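Local coordinates for 2-hydroxyisobutyryl-CoA mutase large subunit (Aquincola tertiaricarbonis, PDB 4R3U), which catalyses, together with its cobalamin-binding small subunit, the isomerization of 2-hydroxyisobutyryl-CoA and (S)-3-hydroxybutyryl-CoA, at residues A[350-360]-A[477-487]; A[260-270]-A[454-463]. All coordinates share one frame; numbering follows the deposited sequence.

Interaction 1: A[350-360]-A[477-487]; sequences TKPQYMVNVVR and VIGVNRFVENE
The carbonyl oxygen of I478 takes a bond from R360 across the contact, NH2 to O 2.8 Å, with an N-H...O angle of 150° and the oxygen in the guanidinium plane. It ties the loop 477-487, which follows helix 454-472, to the start of helix 357-370, one of the helices around the TIM barrel. Within 350-360 the same guanidinium turns NH1 to both T350 OG1 (3.0 Å) and N357 OD1 (3.0 Å), which fixes its rotation. N357 OD1 also accepts from T350 N, while T350 OG1 donates to P352 O. NH2 also forms a salt bridge with E406 of the second subunit, so one terminal nitrogen serves this contact and the interface between the two large subunits.

Apolar atoms fill the middle: T350 CG2 meets V480 CG2 at 3.7 Å, and P352 CG rests on the same methyl and against G479 O. G479 has a positive phi, and a CB there would be jammed against I478 O and also point toward P352 O. The Q353 side chain runs extended past both acids, at about a right angle to each; E485 has its strongest partner in R398 of the second subunit. E487, with CG beside its backbone N (chi1 -56°), brings its carboxylate to the type II beta turn K351-Y354, where OE1 accepts from Q353 N at 3.0 Å, on the syn side and 23° out of the carboxylate plane.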
loop_
_atom_site.group_PDB
_atom_site.type_symbol
_atom_site.label_atom_id
_atom_site.label_comp_id
_atom_site.label_asym_id
_atom_site.label_seq_id
_atom_site.Cartn_x
_atom_site.Cartn_y
_atom_site.Cartn_z
ATOM N N THR A 350 -7.258 7.683 -10.385
ATOM C CA THR A 350 -7.690 9.047 -10.726
ATOM C C THR A 350 -6.707 9.920 -11.491
ATOM O O THR A 350 -5.501 9.723 -11.406
ATOM C CB THR A 350 -8.170 9.800 -9.445
ATOM O OG1 THR A 350 -7.062 9.991 -8.592
ATOM C CG2 THR A 350 -9.263 9.058 -8.677
ATOM N N LYS A 351 -7.257 10.903 -12.231
ATOM C CA LYS A 351 -6.543 11.976 -12.921
ATOM C C LYS A 351 -6.213 13.020 -11.817
ATOM O O LYS A 351 -5.026 13.275 -11.610
ATOM C CB LYS A 351 -7.365 12.584 -14.087
ATOM C CG LYS A 351 -6.574 13.554 -14.988
ATOM C CD LYS A 351 -7.375 13.989 -16.209
ATOM C CE LYS A 351 -6.652 14.979 -17.105
ATOM N NZ LYS A 351 -5.696 14.337 -18.060
ATOM N N PRO A 352 -7.165 13.538 -10.995
ATOM C CA PRO A 352 -6.746 14.439 -9.903
ATOM C C PRO A 352 -5.903 13.691 -8.869
ATOM O O PRO A 352 -6.147 12.494 -8.610
ATOM C CB PRO A 352 -8.072 14.908 -9.294
ATOM C CG PRO A 352 -9.056 13.909 -9.666
ATOM C CD PRO A 352 -8.636 13.348 -10.984
ATOM N N GLN A 353 -4.874 14.369 -8.315
ATOM C CA GLN A 353 -3.997 13.820 -7.275
ATOM C C GLN A 353 -3.441 12.446 -7.655
ATOM O O GLN A 353 -3.349 11.546 -6.800
ATOM C CB GLN A 353 -4.747 13.768 -5.929
ATOM C CG GLN A 353 -5.260 15.119 -5.457
ATOM C CD GLN A 353 -5.768 15.022 -4.055
ATOM O OE1 GLN A 353 -6.924 15.364 -3.770
ATOM N NE2 GLN A 353 -4.877 14.626 -3.147
ATOM N N TYR A 354 -3.080 12.283 -8.950
ATOM C CA TYR A 354 -2.592 11.023 -9.525
ATOM C C TYR A 354 -1.583 10.227 -8.698
ATOM O O TYR A 354 -1.667 9.003 -8.746
ATOM C CB TYR A 354 -2.165 11.155 -11.010
ATOM C CG TYR A 354 -0.839 11.859 -11.207
ATOM C CD1 TYR A 354 -0.772 13.242 -11.293
ATOM C CD2 TYR A 354 0.360 11.139 -11.264
ATOM C CE1 TYR A 354 0.453 13.904 -11.370
ATOM C CE2 TYR A 354 1.593 11.788 -11.358
ATOM C CZ TYR A 354 1.633 13.175 -11.407
ATOM O OH TYR A 354 2.823 13.848 -11.539
ATOM N N MET A 355 -0.628 10.873 -7.948
ATOM C CA MET A 355 0.369 10.095 -7.158
ATOM C C MET A 355 -0.236 9.230 -6.065
ATOM O O MET A 355 0.367 8.260 -5.637
ATOM C CB MET A 355 1.531 10.930 -6.613
ATOM C CG MET A 355 2.629 11.223 -7.610
ATOM S SD MET A 355 3.339 9.870 -8.589
ATOM C CE MET A 355 4.317 8.977 -7.376
ATOM N N VAL A 356 -1.433 9.547 -5.666
ATOM C CA VAL A 356 -2.214 8.813 -4.672
ATOM C C VAL A 356 -2.577 7.394 -5.193
ATOM O O VAL A 356 -2.762 6.477 -4.398
ATOM C CB VAL A 356 -3.410 9.709 -4.247
ATOM C CG1 VAL A 356 -4.751 9.189 -4.732
ATOM C CG2 VAL A 356 -3.405 9.939 -2.774
ATOM N N ASN A 357 -2.557 7.208 -6.544
ATOM C CA ASN A 357 -2.754 5.919 -7.213
ATOM C C ASN A 357 -1.733 4.883 -6.743
ATOM O O ASN A 357 -2.059 3.707 -6.715
ATOM C CB ASN A 357 -2.672 6.071 -8.744
ATOM C CG ASN A 357 -3.807 6.870 -9.281
ATOM O OD1 ASN A 357 -4.844 6.953 -8.647
ATOM N ND2 ASN A 357 -3.607 7.536 -10.413
ATOM N N VAL A 358 -0.526 5.325 -6.326
ATOM C CA VAL A 358 0.532 4.463 -5.815
ATOM C C VAL A 358 0.011 3.679 -4.607
ATOM O O VAL A 358 0.241 2.467 -4.541
ATOM C CB VAL A 358 1.857 5.254 -5.555
ATOM C CG1 VAL A 358 2.936 4.404 -4.853
ATOM C CG2 VAL A 358 2.390 5.854 -6.847
ATOM N N VAL A 359 -0.741 4.362 -3.696
ATOM C CA VAL A 359 -1.362 3.788 -2.487
ATOM C C VAL A 359 -2.439 2.761 -2.882
ATOM O O VAL A 359 -2.435 1.656 -2.369
ATOM C CB VAL A 359 -1.951 4.870 -1.539
ATOM C CG1 VAL A 359 -2.623 4.242 -0.293
ATOM C CG2 VAL A 359 -0.897 5.897 -1.129
ATOM N N ARG A 360 -3.355 3.145 -3.778
ATOM C CA ARG A 360 -4.455 2.334 -4.282
ATOM C C ARG A 360 -3.935 1.039 -4.856
ATOM O O ARG A 360 -4.427 -0.023 -4.486
ATOM C CB ARG A 360 -5.217 3.102 -5.382
ATOM C CG ARG A 360 -6.000 4.302 -4.879
ATOM C CD ARG A 360 -6.733 4.982 -6.006
ATOM N NE ARG A 360 -7.717 5.927 -5.493
ATOM C CZ ARG A 360 -7.762 7.219 -5.775
ATOM N NH1 ARG A 360 -6.874 7.757 -6.600
ATOM N NH2 ARG A 360 -8.709 7.986 -5.240
ATOM N N VAL A 477 -14.473 8.564 -3.453
ATOM C CA VAL A 477 -13.379 8.543 -4.428
ATOM C C VAL A 477 -12.502 9.765 -4.087
ATOM O O VAL A 477 -12.874 10.909 -4.378
ATOM C CB VAL A 477 -13.798 8.427 -5.923
ATOM C CG1 VAL A 477 -12.570 8.443 -6.833
ATOM C CG2 VAL A 477 -14.607 7.157 -6.165
ATOM N N ILE A 478 -11.376 9.499 -3.385
ATOM C CA ILE A 478 -10.418 10.512 -2.949
ATOM C C ILE A 478 -9.881 11.279 -4.190
ATOM O O ILE A 478 -9.485 10.659 -5.189
ATOM C CB ILE A 478 -9.279 9.909 -2.042
ATOM C CG1 ILE A 478 -9.786 8.998 -0.875
ATOM C CG2 ILE A 478 -8.312 10.956 -1.544
ATOM C CD1 ILE A 478 -10.807 9.572 0.146
ATOM N N GLY A 479 -9.950 12.606 -4.122
ATOM C CA GLY A 479 -9.514 13.493 -5.192
ATOM C C GLY A 479 -10.648 13.881 -6.115
ATOM O O GLY A 479 -10.569 14.922 -6.775
ATOM N N VAL A 480 -11.730 13.071 -6.125
ATOM C CA VAL A 480 -12.889 13.238 -7.005
ATOM C C VAL A 480 -14.149 13.806 -6.283
ATOM O O VAL A 480 -14.756 14.753 -6.793
ATOM C CB VAL A 480 -13.137 11.939 -7.833
ATOM C CG1 VAL A 480 -14.413 11.998 -8.683
ATOM C CG2 VAL A 480 -11.928 11.611 -8.705
ATOM N N ASN A 481 -14.520 13.231 -5.114
ATOM C CA ASN A 481 -15.687 13.643 -4.341
ATOM C C ASN A 481 -15.378 13.803 -2.858
ATOM O O ASN A 481 -16.268 14.084 -2.050
ATOM C CB ASN A 481 -16.876 12.691 -4.578
ATOM C CG ASN A 481 -16.755 11.264 -4.082
ATOM O OD1 ASN A 481 -15.876 10.906 -3.292
ATOM N ND2 ASN A 481 -17.673 10.415 -4.527
ATOM N N ARG A 482 -14.091 13.696 -2.535
ATOM C CA ARG A 482 -13.509 13.688 -1.209
ATOM C C ARG A 482 -12.126 14.291 -1.307
ATOM O O ARG A 482 -11.327 13.912 -2.183
ATOM C CB ARG A 482 -13.373 12.222 -0.786
ATOM C CG ARG A 482 -13.819 11.887 0.601
ATOM C CD ARG A 482 -15.310 12.003 0.878
ATOM N NE ARG A 482 -15.558 11.751 2.300
ATOM C CZ ARG A 482 -15.146 12.526 3.312
ATOM N NH1 ARG A 482 -15.409 12.185 4.566
ATOM N NH2 ARG A 482 -14.468 13.642 3.073
ATOM N N PHE A 483 -11.837 15.243 -0.388
ATOM C CA PHE A 483 -10.553 15.939 -0.280
ATOM C C PHE A 483 -10.147 16.531 -1.622
ATOM O O PHE A 483 -8.975 16.467 -2.002
ATOM C CB PHE A 483 -9.465 15.034 0.360
ATOM C CG PHE A 483 -9.846 14.460 1.708
ATOM C CD1 PHE A 483 -9.730 15.216 2.862
ATOM C CD2 PHE A 483 -10.362 13.174 1.814
ATOM C CE1 PHE A 483 -10.179 14.720 4.087
ATOM C CE2 PHE A 483 -10.817 12.678 3.045
ATOM C CZ PHE A 483 -10.722 13.453 4.171
ATOM N N VAL A 484 -11.146 17.074 -2.355
ATOM C CA VAL A 484 -10.994 17.676 -3.679
ATOM C C VAL A 484 -10.126 18.922 -3.508
ATOM O O VAL A 484 -10.289 19.659 -2.520
ATOM C CB VAL A 484 -12.364 17.977 -4.377
ATOM C CG1 VAL A 484 -12.188 18.475 -5.794
ATOM C CG2 VAL A 484 -13.268 16.757 -4.373
ATOM N N GLU A 485 -9.156 19.100 -4.421
ATOM C CA GLU A 485 -8.179 20.185 -4.432
ATOM C C GLU A 485 -8.243 20.953 -5.728
ATOM O O GLU A 485 -8.488 20.347 -6.758
ATOM C CB GLU A 485 -6.760 19.599 -4.329
ATOM C CG GLU A 485 -6.368 19.117 -2.943
ATOM C CD GLU A 485 -5.059 18.344 -2.870
ATOM O OE1 GLU A 485 -4.134 18.616 -3.670
ATOM O OE2 GLU A 485 -4.969 17.448 -2.006
ATOM N N ASN A 486 -7.924 22.261 -5.712
ATOM C CA ASN A 486 -7.821 23.005 -6.963
ATOM C C ASN A 486 -6.311 23.112 -7.323
ATOM O O ASN A 486 -5.694 24.180 -7.177
ATOM C CB ASN A 486 -8.589 24.314 -6.921
ATOM C CG ASN A 486 -10.088 24.089 -6.895
ATOM O OD1 ASN A 486 -10.689 23.782 -5.854
ATOM N ND2 ASN A 486 -10.726 24.227 -8.048
ATOM N N GLU A 487 -5.715 21.931 -7.728
ATOM C CA GLU A 487 -4.316 21.732 -8.136
ATOM C C GLU A 487 -4.047 22.511 -9.427
ATOM O O GLU A 487 -4.601 22.182 -10.480
ATOM C CB GLU A 487 -4.029 20.249 -8.439
ATOM C CG GLU A 487 -4.318 19.212 -7.372
ATOM C CD GLU A 487 -4.149 17.792 -7.895
ATOM O OE1 GLU A 487 -5.006 17.337 -8.685
ATOM O OE2 GLU A 487 -3.177 17.121 -7.484
#

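Interaction 2: A[260-270]-A[454-463]; sequences AGSSPLQEAAF and WFQKQIADFA
Two nearly antiparallel helices pack here, 264-270 and 454-463, their axes 10.7 Å apart at 159°; a Schellman motif at G261 ends helix 255-259, and the S263/Q266 capping box starts the next. F270 is a knob among W454, F455, Q458 and I459. F455 directs its edge onto the face of F270 (centroids 4.8 Å apart, planes at 80°), with CD1 over the ring centre, while Q266 CB lies against the opposite face. CG of F270 stands beside its backbone N (chi1 -58°), which sends the ring across to the other helix. With an alanine here, the F455 edge would probably lose its aromatic face and a gap would open among W454, F455, Q458 and I459.

At the other end, S263 CB sits over the F462 ring, 3.7 Å from its centroid and almost on its normal. G261 lets the backbones approach to 4.0 Å, CA to CA with A463; a side chain on it would collide with A463 CB. I459 CG2 touches A260 CB at 3.8 Å, and A260 also touches cobalamin. No hydrogen bond crosses between the segments, which implies that close fit and aromatic contacts hold the helices together while the capping bonds stay within 260-270.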
loop_
_atom_site.group_PDB
_atom_site.type_symbol
_atom_site.label_atom_id
_atom_site.label_comp_id
_atom_site.label_asym_id
_atom_site.label_seq_id
_atom_site.Cartn_x
_atom_site.Cartn_y
_atom_site.Cartn_z
ATOM N N ALA A 260 -15.621 -3.024 -17.317
ATOM C CA ALA A 260 -16.787 -2.595 -18.094
ATOM C C ALA A 260 -17.910 -2.090 -17.133
ATOM O O ALA A 260 -18.926 -1.585 -17.601
ATOM C CB ALA A 260 -17.305 -3.741 -18.951
ATOM N N GLY A 261 -17.734 -2.323 -15.823
ATOM C CA GLY A 261 -18.620 -1.883 -14.751
ATOM C C GLY A 261 -19.289 -2.941 -13.910
ATOM O O GLY A 261 -20.290 -2.647 -13.249
ATOM N N SER A 262 -18.806 -4.193 -13.972
ATOM C CA SER A 262 -19.443 -5.297 -13.233
ATOM C C SER A 262 -19.087 -5.307 -11.757
ATOM O O SER A 262 -18.155 -4.641 -11.298
ATOM C CB SER A 262 -19.089 -6.650 -13.854
ATOM O OG SER A 262 -17.971 -7.275 -13.229
ATOM N N SER A 263 -19.822 -6.110 -11.023
ATOM C CA SER A 263 -19.560 -6.353 -9.626
ATOM C C SER A 263 -18.535 -7.505 -9.587
ATOM O O SER A 263 -18.447 -8.271 -10.565
ATOM C CB SER A 263 -20.852 -6.807 -8.938
ATOM O OG SER A 263 -21.272 -8.021 -9.531
ATOM N N PRO A 264 -17.806 -7.706 -8.460
ATOM C CA PRO A 264 -16.934 -8.888 -8.349
ATOM C C PRO A 264 -17.679 -10.236 -8.553
ATOM O O PRO A 264 -17.095 -11.179 -9.064
ATOM C CB PRO A 264 -16.373 -8.751 -6.931
ATOM C CG PRO A 264 -16.417 -7.286 -6.660
ATOM C CD PRO A 264 -17.723 -6.883 -7.239
ATOM N N LEU A 265 -18.968 -10.310 -8.192
ATOM C CA LEU A 265 -19.795 -11.504 -8.382
ATOM C C LEU A 265 -20.082 -11.749 -9.861
ATOM O O LEU A 265 -20.019 -12.891 -10.305
ATOM C CB LEU A 265 -21.117 -11.425 -7.586
ATOM C CG LEU A 265 -22.066 -12.651 -7.701
ATOM C CD1 LEU A 265 -21.382 -13.947 -7.229
ATOM C CD2 LEU A 265 -23.358 -12.407 -6.971
ATOM N N GLN A 266 -20.395 -10.688 -10.620
ATOM C CA GLN A 266 -20.631 -10.788 -12.067
ATOM C C GLN A 266 -19.325 -11.175 -12.760
ATOM O O GLN A 266 -19.316 -12.059 -13.613
ATOM C CB GLN A 266 -21.200 -9.485 -12.632
ATOM C CG GLN A 266 -22.651 -9.224 -12.234
ATOM C CD GLN A 266 -23.017 -7.759 -12.263
ATOM O OE1 GLN A 266 -22.205 -6.880 -12.539
ATOM N NE2 GLN A 266 -24.235 -7.449 -11.904
ATOM N N GLU A 267 -18.215 -10.598 -12.312
ATOM C CA GLU A 267 -16.899 -10.905 -12.836
ATOM C C GLU A 267 -16.605 -12.406 -12.714
ATOM O O GLU A 267 -16.410 -13.082 -13.736
ATOM C CB GLU A 267 -15.827 -10.087 -12.105
ATOM C CG GLU A 267 -14.442 -10.517 -12.545
ATOM C CD GLU A 267 -13.266 -10.001 -11.760
ATOM O OE1 GLU A 267 -13.482 -9.363 -10.708
ATOM O OE2 GLU A 267 -12.119 -10.266 -12.189
ATOM N N ALA A 268 -16.603 -12.913 -11.467
ATOM C CA ALA A 268 -16.358 -14.313 -11.129
ATOM C C ALA A 268 -17.301 -15.268 -11.864
ATOM O O ALA A 268 -16.845 -16.175 -12.569
ATOM C CB ALA A 268 -16.465 -14.515 -9.610
ATOM N N ALA A 269 -18.611 -15.056 -11.716
ATOM C CA ALA A 269 -19.637 -15.915 -12.322
ATOM C C ALA A 269 -19.687 -15.903 -13.837
ATOM O O ALA A 269 -19.825 -16.964 -14.424
ATOM C CB ALA A 269 -21.001 -15.594 -11.743
ATOM N N PHE A 270 -19.560 -14.724 -14.484
ATOM C CA PHE A 270 -19.609 -14.638 -15.956
ATOM C C PHE A 270 -18.371 -15.256 -16.622
ATOM O O PHE A 270 -18.492 -15.811 -17.714
ATOM C CB PHE A 270 -19.892 -13.203 -16.439
ATOM C CG PHE A 270 -21.170 -12.539 -15.947
ATOM C CD1 PHE A 270 -22.144 -13.269 -15.266
ATOM C CD2 PHE A 270 -21.414 -11.198 -16.199
ATOM C CE1 PHE A 270 -23.315 -12.662 -14.830
ATOM C CE2 PHE A 270 -22.614 -10.608 -15.802
ATOM C CZ PHE A 270 -23.542 -11.338 -15.103
ATOM N N TRP A 454 -28.005 -10.160 -22.122
ATOM C CA TRP A 454 -28.294 -10.369 -20.707
ATOM C C TRP A 454 -27.130 -10.033 -19.758
ATOM O O TRP A 454 -27.354 -9.395 -18.718
ATOM C CB TRP A 454 -28.793 -11.809 -20.499
ATOM C CG TRP A 454 -29.219 -12.162 -19.097
ATOM C CD1 TRP A 454 -30.461 -12.016 -18.553
ATOM C CD2 TRP A 454 -28.422 -12.833 -18.106
ATOM N NE1 TRP A 454 -30.485 -12.545 -17.280
ATOM C CE2 TRP A 454 -29.249 -13.056 -16.985
ATOM C CE3 TRP A 454 -27.088 -13.279 -18.066
ATOM C CZ2 TRP A 454 -28.792 -13.712 -15.842
ATOM C CZ3 TRP A 454 -26.625 -13.907 -16.923
ATOM C CH2 TRP A 454 -27.476 -14.134 -15.833
ATOM N N PHE A 455 -25.916 -10.494 -20.091
ATOM C CA PHE A 455 -24.706 -10.269 -19.304
ATOM C C PHE A 455 -24.393 -8.806 -19.283
ATOM O O PHE A 455 -24.199 -8.237 -18.215
ATOM C CB PHE A 455 -23.509 -11.047 -19.904
ATOM C CG PHE A 455 -23.629 -12.552 -19.789
ATOM C CD1 PHE A 455 -23.365 -13.201 -18.580
ATOM C CD2 PHE A 455 -24.013 -13.322 -20.881
ATOM C CE1 PHE A 455 -23.486 -14.588 -18.473
ATOM C CE2 PHE A 455 -24.084 -14.710 -20.780
ATOM C CZ PHE A 455 -23.826 -15.335 -19.578
ATOM N N GLN A 456 -24.360 -8.209 -20.482
ATOM C CA GLN A 456 -24.073 -6.809 -20.794
ATOM C C GLN A 456 -25.064 -5.872 -20.070
ATOM O O GLN A 456 -24.642 -4.826 -19.586
ATOM C CB GLN A 456 -24.089 -6.562 -22.332
ATOM C CG GLN A 456 -23.255 -7.562 -23.201
ATOM C CD GLN A 456 -23.947 -8.864 -23.681
ATOM O OE1 GLN A 456 -24.259 -9.790 -22.909
ATOM N NE2 GLN A 456 -24.107 -9.010 -25.001
ATOM N N LYS A 457 -26.351 -6.254 -19.958
ATOM C CA LYS A 457 -27.347 -5.417 -19.286
ATOM C C LYS A 457 -27.106 -5.402 -17.788
ATOM O O LYS A 457 -27.282 -4.363 -17.148
ATOM C CB LYS A 457 -28.784 -5.819 -19.639
ATOM C CG LYS A 457 -29.235 -5.261 -20.990
ATOM C CD LYS A 457 -30.490 -5.974 -21.546
ATOM C CE LYS A 457 -30.846 -5.525 -22.943
ATOM N NZ LYS A 457 -31.888 -6.397 -23.553
ATOM N N GLN A 458 -26.640 -6.537 -17.241
ATOM C CA GLN A 458 -26.336 -6.635 -15.829
ATOM C C GLN A 458 -25.117 -5.810 -15.466
ATOM O O GLN A 458 -25.150 -5.090 -14.466
ATOM C CB GLN A 458 -26.166 -8.083 -15.423
ATOM C CG GLN A 458 -27.461 -8.752 -15.000
ATOM C CD GLN A 458 -27.116 -10.124 -14.517
ATOM O OE1 GLN A 458 -26.702 -10.338 -13.357
ATOM N NE2 GLN A 458 -27.134 -11.049 -15.455
ATOM N N ILE A 459 -24.061 -5.883 -16.304
ATOM C CA ILE A 459 -22.820 -5.115 -16.165
ATOM C C ILE A 459 -23.171 -3.605 -16.188
ATOM O O ILE A 459 -22.768 -2.862 -15.287
ATOM C CB ILE A 459 -21.805 -5.493 -17.281
ATOM C CG1 ILE A 459 -21.371 -6.972 -17.178
ATOM C CG2 ILE A 459 -20.588 -4.586 -17.221
ATOM C CD1 ILE A 459 -20.634 -7.580 -18.442
ATOM N N ALA A 460 -23.963 -3.182 -17.203
ATOM C CA ALA A 460 -24.387 -1.791 -17.411
ATOM C C ALA A 460 -25.159 -1.203 -16.230
ATOM O O ALA A 460 -25.045 -0.010 -15.947
ATOM C CB ALA A 460 -25.184 -1.663 -18.693
ATOM N N ASP A 461 -25.944 -2.034 -15.548
ATOM C CA ASP A 461 -26.703 -1.625 -14.371
ATOM C C ASP A 461 -25.760 -1.338 -13.221
ATOM O O ASP A 461 -25.950 -0.348 -12.519
ATOM C CB ASP A 461 -27.715 -2.713 -13.971
ATOM C CG ASP A 461 -28.903 -2.826 -14.893
ATOM O OD1 ASP A 461 -29.026 -1.977 -15.816
ATOM O OD2 ASP A 461 -29.716 -3.752 -14.692
ATOM N N PHE A 462 -24.741 -2.194 -13.019
ATOM C CA PHE A 462 -23.799 -1.975 -11.935
ATOM C C PHE A 462 -22.968 -0.702 -12.194
ATOM O O PHE A 462 -22.910 0.161 -11.315
ATOM C CB PHE A 462 -22.946 -3.224 -11.653
ATOM C CG PHE A 462 -22.439 -3.267 -10.230
ATOM C CD1 PHE A 462 -23.299 -3.570 -9.170
ATOM C CD2 PHE A 462 -21.103 -3.027 -9.945
ATOM C CE1 PHE A 462 -22.828 -3.598 -7.846
ATOM C CE2 PHE A 462 -20.629 -3.091 -8.626
ATOM C CZ PHE A 462 -21.488 -3.377 -7.588
ATOM N N ALA A 463 -22.439 -0.562 -13.435
ATOM C CA ALA A 463 -21.681 0.587 -13.939
ATOM C C ALA A 463 -22.448 1.899 -13.685
ATOM O O ALA A 463 -21.832 2.861 -13.213
ATOM C CB ALA A 463 -21.405 0.425 -15.443
#

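Interactions 1 and 2 have centres 26 Å apart and nearest atoms about 11 Å apart, so they do not touch. Their segments alternate along the chain, and helix 454-472, which begins in interaction 2, runs on toward the loop of interaction 1. Cobalamin gives them a common reference: the side chain of A260 lies about 4 Å from it and that of T350 about 8 Å. A260 is also about 6 Å, side chain to side chain, from H256, which binds the acyl-CoA, whereas interaction 1 lies away from the substrate-binding residues. The chemistry differs too: interaction 1 mixes hydrogen bonds with small apolar contacts, partly buried at the interface with the second subunit, while interaction 2 is buried and largely apolar.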